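Local coordinates for protein alkaline serine protease (Pseudoalteromonas sp., PDB 1Y9Z) that probably cleaves peptide bonds as a cold-adapted, subtilisin-like alkaline serine endopeptidase that binds calcium and sodium ions, at residues A[279-284]-A[306-311]. Sequence-based numbering, arbitrary orientation.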
loop_
_atom_site.group_PDB
_atom_site.type_symbol
_atom_site.label_atom_id
_atom_site.label_comp_id
_atom_site.label_asym_id
_atom_site.label_seq_id
_atom_site.Cartn_x
_atom_site.Cartn_y
_atom_site.Cartn_z
ATOM N N VAL A 279 -1.488 3.158 24.605
ATOM C CA VAL A 279 -2.563 4.140 24.637
ATOM C C VAL A 279 -3.465 4.067 23.414
ATOM O O VAL A 279 -2.999 3.890 22.285
ATOM C CB VAL A 279 -2.000 5.576 24.759
ATOM C CG1 VAL A 279 -1.123 5.902 23.559
ATOM C CG2 VAL A 279 -3.142 6.575 24.881
ATOM N N GLU A 280 -4.766 4.193 23.649
ATOM C CA GLU A 280 -5.734 4.162 22.568
ATOM C C GLU A 280 -5.675 5.500 21.848
ATOM O O GLU A 280 -5.543 6.550 22.478
ATOM C CB GLU A 280 -7.143 3.932 23.120
ATOM C CG GLU A 280 -8.223 3.854 22.052
ATOM C CD GLU A 280 -9.613 3.736 22.643
ATOM O OE1 GLU A 280 -10.026 4.663 23.367
ATOM O OE2 GLU A 280 -10.288 2.717 22.386
ATOM N N ARG A 281 -5.761 5.458 20.526
ATOM C CA ARG A 281 -5.727 6.673 19.726
ATOM C C ARG A 281 -6.987 7.507 19.958
ATOM O O ARG A 281 -8.100 6.983 19.932
ATOM C CB ARG A 281 -5.610 6.316 18.239
ATOM C CG ARG A 281 -5.735 7.506 17.298
ATOM C CD ARG A 281 -5.554 7.090 15.844
ATOM N NE ARG A 281 -4.198 6.607 15.590
ATOM C CZ ARG A 281 -3.894 5.374 15.194
ATOM N NH1 ARG A 281 -4.846 4.473 14.993
ATOM N NH2 ARG A 281 -2.625 5.039 15.009
ATOM N N VAL A 282 -6.799 8.800 20.203
ATOM C CA VAL A 282 -7.920 9.711 20.411
ATOM C C VAL A 282 -8.046 10.549 19.147
ATOM O O VAL A 282 -7.162 11.343 18.828
ATOM C CB VAL A 282 -7.687 10.645 21.617
ATOM C CG1 VAL A 282 -8.834 11.643 21.732
ATOM C CG2 VAL A 282 -7.577 9.827 22.892
ATOM N N GLY A 283 -9.148 10.363 18.429
ATOM C CA GLY A 283 -9.355 11.092 17.193
ATOM C C GLY A 283 -8.773 10.305 16.036
ATOM O O GLY A 283 -8.255 9.205 16.229
ATOM N N ASN A 284 -8.860 10.859 14.831
ATOM C CA ASN A 284 -8.326 10.199 13.645
ATOM C C ASN A 284 -7.897 11.208 12.596
ATOM O O ASN A 284 -8.447 12.306 12.511
ATOM C CB ASN A 284 -9.357 9.245 13.038
ATOM C CG ASN A 284 -9.402 7.910 13.749
ATOM O OD1 ASN A 284 -10.423 7.528 14.319
ATOM N ND2 ASN A 284 -8.287 7.188 13.717
ATOM N N ILE A 306 6.406 4.100 23.214
ATOM C CA ILE A 306 4.970 4.320 23.084
ATOM C C ILE A 306 4.306 3.455 22.020
ATOM O O ILE A 306 4.830 3.290 20.919
ATOM C CB ILE A 306 4.679 5.802 22.764
ATOM C CG1 ILE A 306 5.346 6.699 23.810
ATOM C CG2 ILE A 306 3.175 6.049 22.748
ATOM C CD1 ILE A 306 5.331 8.173 23.461
ATOM N N ILE A 307 3.143 2.909 22.365
ATOM C CA ILE A 307 2.370 2.075 21.454
ATOM C C ILE A 307 0.943 2.602 21.385
ATOM O O ILE A 307 0.192 2.505 22.354
ATOM C CB ILE A 307 2.304 0.614 21.926
ATOM C CG1 ILE A 307 3.713 0.031 22.043
ATOM C CG2 ILE A 307 1.475 -0.204 20.945
ATOM C CD1 ILE A 307 3.748 -1.349 22.671
ATOM N N VAL A 308 0.579 3.165 20.238
ATOM C CA VAL A 308 -0.761 3.702 20.037
ATOM C C VAL A 308 -1.593 2.687 19.265
ATOM O O VAL A 308 -1.165 2.208 18.214
ATOM C CB VAL A 308 -0.718 5.012 19.224
ATOM C CG1 VAL A 308 -2.133 5.516 18.970
ATOM C CG2 VAL A 308 0.097 6.059 19.963
ATOM N N TYR A 309 -2.770 2.344 19.782
ATOM C CA TYR A 309 -3.627 1.403 19.076
ATOM C C TYR A 309 -4.913 2.070 18.607
ATOM O O TYR A 309 -5.404 3.016 19.224
ATOM C CB TYR A 309 -3.932 0.156 19.926
ATOM C CG TYR A 309 -4.735 0.365 21.193
ATOM C CD1 TYR A 309 -4.130 0.817 22.366
ATOM C CD2 TYR A 309 -6.093 0.045 21.235
ATOM C CE1 TYR A 309 -4.857 0.938 23.554
ATOM C CE2 TYR A 309 -6.828 0.163 22.414
ATOM C CZ TYR A 309 -6.204 0.607 23.569
ATOM O OH TYR A 309 -6.922 0.705 24.742
ATOM N N SER A 310 -5.440 1.574 17.496
ATOM C CA SER A 310 -6.649 2.119 16.892
ATOM C C SER A 310 -7.882 2.142 17.783
ATOM O O SER A 310 -8.091 1.252 18.609
ATOM C CB SER A 310 -6.978 1.345 15.613
ATOM O OG SER A 310 -5.907 1.415 14.689
ATOM N N ASN A 311 -8.700 3.173 17.596
ATOM C CA ASN A 311 -9.942 3.315 18.341
ATOM C C ASN A 311 -11.042 2.625 17.535
ATOM O O ASN A 311 -10.801 2.158 16.421
ATOM C CB ASN A 311 -10.281 4.795 18.547
ATOM C CG ASN A 311 -10.191 5.601 17.267
ATOM O OD1 ASN A 311 -10.811 5.263 16.258
ATOM N ND2 ASN A 311 -9.417 6.679 17.304
HETATM O O HOH W 1 -3.297 1.974 13.965
HETATM O O HOH W 2 -7.844 4.640 14.831
#
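V279 and E280 pair in parallel with V308 and Y309 where the two strands of a right-handed beta-alpha-beta crossover, joined through helix 291-300, run out in the inserted beta-barrel domain of this subtilase. V279 N donates to I307 O (2.9 Å), Y309 N to V279 O, and R281 N to Y309 O (2.8 Å). On one face V279 CG1 lies 3.8 Å beside V308 CG2, and V308 CG1 covers one face of the R281 guanidinium, whose NE is salt-bridged to E291. On the other face the Y309 ring receives E280 CA in a CH-pi contact, 3.7 Å from its centroid; its OH bonds E259, while the E280 carboxylate pairs with R338. Past the strands, N311 clasps the loop 281-284. Its CG lies between the backbone N and the carbonyl carbon (chi1 49°). ND2 bonds R281 O at 3.0 Å, N284 OD1 at 3.3 Å and, weakly, G283 O. An alanine here would probably leave these three oxygens without their shared amide donor and let the loop drift from the strand end. Water 2 bridges the same corner in the plane of the guanidinium, accepting from R281 NH1, N284 ND2 (2.8 Å) and N311 N.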